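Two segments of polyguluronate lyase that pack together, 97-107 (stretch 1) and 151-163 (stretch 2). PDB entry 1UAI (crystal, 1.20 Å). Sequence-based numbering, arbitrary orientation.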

# COMPACT_ATOMS: atom_id res chain seq x y z
N MET A 97 0.59 -8.26 9.53
CA MET A 97 0.71 -6.83 9.28
C MET A 97 -0.58 -6.20 9.76
O MET A 97 -1.68 -6.60 9.35
CB MET A 97 0.90 -6.46 7.80
CG MET A 97 0.86 -4.92 7.64
SD MET A 97 1.44 -4.20 6.10
CE MET A 97 0.19 -4.80 4.96
N VAL A 98 -0.45 -5.26 10.68
CA VAL A 98 -1.58 -4.52 11.20
C VAL A 98 -1.34 -3.09 10.74
O VAL A 98 -0.25 -2.55 10.91
CB VAL A 98 -1.64 -4.52 12.74
CG1 VAL A 98 -2.79 -3.64 13.22
CG2 VAL A 98 -1.81 -5.94 13.25
N PHE A 99 -2.36 -2.48 10.15
CA PHE A 99 -2.22 -1.11 9.69
C PHE A 99 -3.51 -0.34 9.88
O PHE A 99 -4.59 -0.92 9.96
CB PHE A 99 -1.82 -1.10 8.20
CG PHE A 99 -2.87 -1.66 7.28
CD1 PHE A 99 -3.84 -0.84 6.73
CD2 PHE A 99 -2.89 -3.02 6.98
CE1 PHE A 99 -4.83 -1.36 5.89
CE2 PHE A 99 -3.87 -3.55 6.15
CZ PHE A 99 -4.84 -2.72 5.60
N ARG A 100 -3.37 0.97 10.01
CA ARG A 100 -4.53 1.85 10.13
C ARG A 100 -4.35 2.88 9.04
O ARG A 100 -3.31 3.54 8.98
CB ARG A 100 -4.58 2.53 11.50
CG ARG A 100 -4.96 1.58 12.61
CD ARG A 100 -5.06 2.29 13.95
NE ARG A 100 -5.20 1.32 15.03
CZ ARG A 100 -5.19 1.64 16.32
NH1 ARG A 100 -5.04 2.90 16.69
NH2 ARG A 100 -5.31 0.69 17.24
N GLU A 101 -5.33 2.99 8.16
CA GLU A 101 -5.22 3.94 7.07
C GLU A 101 -6.58 4.45 6.66
O GLU A 101 -7.62 3.95 7.10
CB GLU A 101 -4.55 3.29 5.86
CG GLU A 101 -5.37 2.19 5.19
CD GLU A 101 -4.67 1.56 3.99
OE1 GLU A 101 -3.43 1.64 3.91
OE2 GLU A 101 -5.37 0.98 3.13
N ALA A 102 -6.56 5.46 5.80
CA ALA A 102 -7.77 6.03 5.25
C ALA A 102 -7.49 6.37 3.80
O ALA A 102 -6.39 6.81 3.46
CB ALA A 102 -8.17 7.30 6.01
N PHE A 103 -8.47 6.12 2.93
CA PHE A 103 -8.35 6.47 1.52
C PHE A 103 -8.87 7.91 1.51
O PHE A 103 -9.99 8.17 1.98
CB PHE A 103 -9.24 5.57 0.66
CG PHE A 103 -8.79 4.13 0.62
CD1 PHE A 103 -7.82 3.71 -0.29
CD2 PHE A 103 -9.34 3.19 1.48
CE1 PHE A 103 -7.42 2.37 -0.34
CE2 PHE A 103 -8.94 1.85 1.44
CZ PHE A 103 -7.98 1.45 0.53
N ASN A 104 -8.09 8.84 0.97
CA ASN A 104 -8.47 10.25 0.96
C ASN A 104 -8.94 10.81 -0.38
O ASN A 104 -9.71 11.77 -0.41
CB ASN A 104 -7.29 11.14 1.37
CG ASN A 104 -6.60 10.70 2.64
OD1 ASN A 104 -5.39 10.51 2.65
ND2 ASN A 104 -7.37 10.55 3.72
N HIS A 105 -8.46 10.23 -1.47
CA HIS A 105 -8.78 10.78 -2.78
C HIS A 105 -8.71 9.67 -3.81
O HIS A 105 -7.90 8.75 -3.70
CB HIS A 105 -7.73 11.86 -3.08
CG HIS A 105 -8.21 12.94 -4.00
ND1 HIS A 105 -8.14 12.84 -5.37
CD2 HIS A 105 -8.70 14.18 -3.74
CE1 HIS A 105 -8.57 13.96 -5.92
NE2 HIS A 105 -8.92 14.79 -4.95
N LEU A 106 -9.55 9.77 -4.83
CA LEU A 106 -9.60 8.78 -5.89
C LEU A 106 -9.45 9.42 -7.26
O LEU A 106 -9.86 10.56 -7.46
CB LEU A 106 -10.93 8.02 -5.84
CG LEU A 106 -11.17 7.16 -4.61
CD1 LEU A 106 -12.61 6.69 -4.57
CD2 LEU A 106 -10.21 5.97 -4.62
N PRO A 107 -8.85 8.70 -8.21
CA PRO A 107 -8.69 9.26 -9.55
C PRO A 107 -10.04 9.36 -10.25
O PRO A 107 -11.01 8.70 -9.86
CB PRO A 107 -7.75 8.27 -10.23
CG PRO A 107 -8.05 6.97 -9.54
CD PRO A 107 -8.20 7.38 -8.10
N ASP A 151 -20.18 1.02 1.58
CA ASP A 151 -20.38 2.32 2.21
C ASP A 151 -19.11 2.89 2.84
O ASP A 151 -19.15 3.46 3.93
CB ASP A 151 -21.51 2.19 3.25
CG ASP A 151 -22.00 3.52 3.78
OD1 ASP A 151 -22.03 4.51 3.01
OD2 ASP A 151 -22.37 3.58 4.96
N TYR A 152 -17.97 2.72 2.16
CA TYR A 152 -16.72 3.27 2.68
C TYR A 152 -16.71 4.76 2.36
O TYR A 152 -16.85 5.16 1.20
CB TYR A 152 -15.49 2.63 2.04
CG TYR A 152 -14.23 3.29 2.55
CD1 TYR A 152 -13.74 2.99 3.83
CD2 TYR A 152 -13.60 4.31 1.83
CE1 TYR A 152 -12.67 3.70 4.38
CE2 TYR A 152 -12.54 5.03 2.37
CZ TYR A 152 -12.08 4.72 3.64
OH TYR A 152 -11.06 5.47 4.19
N LYS A 153 -16.53 5.57 3.39
CA LYS A 153 -16.52 7.02 3.23
C LYS A 153 -15.10 7.56 3.26
O LYS A 153 -14.34 7.27 4.18
CB LYS A 153 -17.38 7.64 4.34
CG LYS A 153 -18.79 7.08 4.33
CD LYS A 153 -19.59 7.46 5.56
CE LYS A 153 -20.98 6.84 5.49
NZ LYS A 153 -21.80 7.13 6.70
N LEU A 154 -14.74 8.32 2.24
CA LEU A 154 -13.40 8.88 2.16
C LEU A 154 -12.99 9.56 3.46
O LEU A 154 -13.80 10.22 4.12
CB LEU A 154 -13.30 9.88 1.00
CG LEU A 154 -13.36 9.30 -0.41
CD1 LEU A 154 -13.23 10.43 -1.43
CD2 LEU A 154 -12.25 8.28 -0.61
N ASN A 155 -11.73 9.35 3.81
CA ASN A 155 -11.11 9.90 5.01
C ASN A 155 -11.44 9.17 6.30
O ASN A 155 -11.06 9.61 7.39
CB ASN A 155 -11.42 11.39 5.14
CG ASN A 155 -10.97 12.17 3.92
OD1 ASN A 155 -9.86 11.96 3.42
ND2 ASN A 155 -11.82 13.06 3.43
N THR A 156 -12.15 8.05 6.19
CA THR A 156 -12.48 7.27 7.38
C THR A 156 -11.34 6.31 7.65
O THR A 156 -10.95 5.52 6.79
CB THR A 156 -13.77 6.46 7.20
OG1 THR A 156 -14.85 7.33 6.84
CG2 THR A 156 -14.13 5.75 8.50
N VAL A 157 -10.79 6.39 8.86
CA VAL A 157 -9.69 5.51 9.24
C VAL A 157 -10.23 4.15 9.66
O VAL A 157 -11.20 4.07 10.41
CB VAL A 157 -8.87 6.11 10.41
CG1 VAL A 157 -7.76 5.15 10.81
CG2 VAL A 157 -8.30 7.45 10.00
N PHE A 158 -9.61 3.10 9.15
CA PHE A 158 -10.00 1.74 9.51
C PHE A 158 -8.73 0.97 9.82
O PHE A 158 -7.62 1.40 9.46
CB PHE A 158 -10.77 1.05 8.37
CG PHE A 158 -9.94 0.78 7.14
CD1 PHE A 158 -9.25 -0.43 7.00
CD2 PHE A 158 -9.84 1.73 6.14
CE1 PHE A 158 -8.48 -0.68 5.86
CE2 PHE A 158 -9.08 1.49 5.00
CZ PHE A 158 -8.39 0.29 4.86
N GLU A 159 -8.88 -0.15 10.52
CA GLU A 159 -7.75 -0.98 10.86
C GLU A 159 -7.83 -2.27 10.07
O GLU A 159 -8.81 -3.01 10.16
CB GLU A 159 -7.74 -1.28 12.36
CG GLU A 159 -6.54 -2.09 12.83
CD GLU A 159 -6.44 -2.17 14.34
OE1 GLU A 159 -6.24 -1.12 14.98
OE2 GLU A 159 -6.57 -3.29 14.89
N GLY A 160 -6.80 -2.52 9.27
CA GLY A 160 -6.76 -3.74 8.49
C GLY A 160 -5.69 -4.65 9.06
O GLY A 160 -4.74 -4.18 9.68
N LYS A 161 -5.85 -5.95 8.85
CA LYS A 161 -4.86 -6.89 9.33
C LYS A 161 -4.79 -8.13 8.46
O LYS A 161 -5.81 -8.67 8.04
CB LYS A 161 -5.15 -7.32 10.78
CG LYS A 161 -4.12 -8.30 11.34
CD LYS A 161 -4.30 -8.58 12.83
CE LYS A 161 -5.57 -9.35 13.12
NZ LYS A 161 -5.68 -9.71 14.56
N PHE A 162 -3.56 -8.55 8.18
CA PHE A 162 -3.29 -9.77 7.42
C PHE A 162 -2.57 -10.69 8.40
O PHE A 162 -1.63 -10.26 9.07
CB PHE A 162 -2.31 -9.54 6.28
CG PHE A 162 -2.84 -8.78 5.11
CD1 PHE A 162 -3.83 -9.31 4.28
CD2 PHE A 162 -2.28 -7.55 4.77
CE1 PHE A 162 -4.23 -8.64 3.13
CE2 PHE A 162 -2.68 -6.87 3.62
CZ PHE A 162 -3.66 -7.42 2.80
N VAL A 163 -3.01 -11.94 8.49
CA VAL A 163 -2.33 -12.92 9.33
C VAL A 163 -2.14 -14.14 8.43
O VAL A 163 -3.12 -14.73 7.97
CB VAL A 163 -3.14 -13.34 10.57
CG1 VAL A 163 -2.37 -14.39 11.36
CG2 VAL A 163 -3.40 -12.13 11.46

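The most unusual feature of this contact is a ring lying over a glycine. In the antiparallel pair F99–G160, the F99 side chain, with chi1 in the p well, leans across to the neighbouring strand, and G160 CA sits 3.9 Å from the centroid of the F99 ring, over its face, in a CH-pi contact. A side chain at G160 would have no room: an ideal CB would come within 2.3 Å of F99 CZ. Glycine here illustrates a general principle of sheet packing, that an absent side chain on one strand can make the seat for an aromatic ring on the next.

The framework is an antiparallel ladder. M97, F99 and E101 each exchange two backbone hydrogen bonds with F162, G160 and F158 respectively; the shortest runs from G160 N to F99 O at 2.8 Å, and its return, F99 N to G160 O, spans 3.0 Å. Between these rungs lie the non-hydrogen-bonded pairs, where CA-H...O contacts such as R100 CA to F158 O (3.2 Å) help to knit the backbones.

Alternation then sorts the side chains. On the face of M97, F99, E101, F158 and F162, the residues are buried and largely apolar. M97 CE meets F162 CD2 at 3.7 Å, at the edge of the ring, while F99 CE1 reaches F158 CE1 at 3.7 Å. F158 also lies rim to rim with F103, CE2 of F158 being 3.6 Å from CE2 of F103. The other face, partly exposed, suits longer polar chains: R100 and E159 form a salt bridge, with R100 NE donating to E159 OE1 at 2.7 Å and R100 NH2 adding a weak bond to E159 OE1 at 3.0 Å. Beside it, the aliphatic part of K161 covers V98, whose CG2 is 3.7 Å from K161 CD.

Beyond the ladder, a type II turn from K153 to T156 takes over. N155, with its positive phi, turns its backbone N toward F103 O, 2.8 Å away, and its OD1 accepts from N104 ND2 at 2.9 Å. Y152 ties turn and strand together: its OH accepts from F103 N at 3.0 Å and donates to T156 O, 2.6 Å from that same OH. Thus one hydroxyl satisfies a strand amide and a turn carbonyl at once, while the edge of the F103 ring points toward the face of the tyrosine. The small A102 fits close by, its CB 3.4 Å from T156 O. In all, 978 Å² of surface is buried between the stretches.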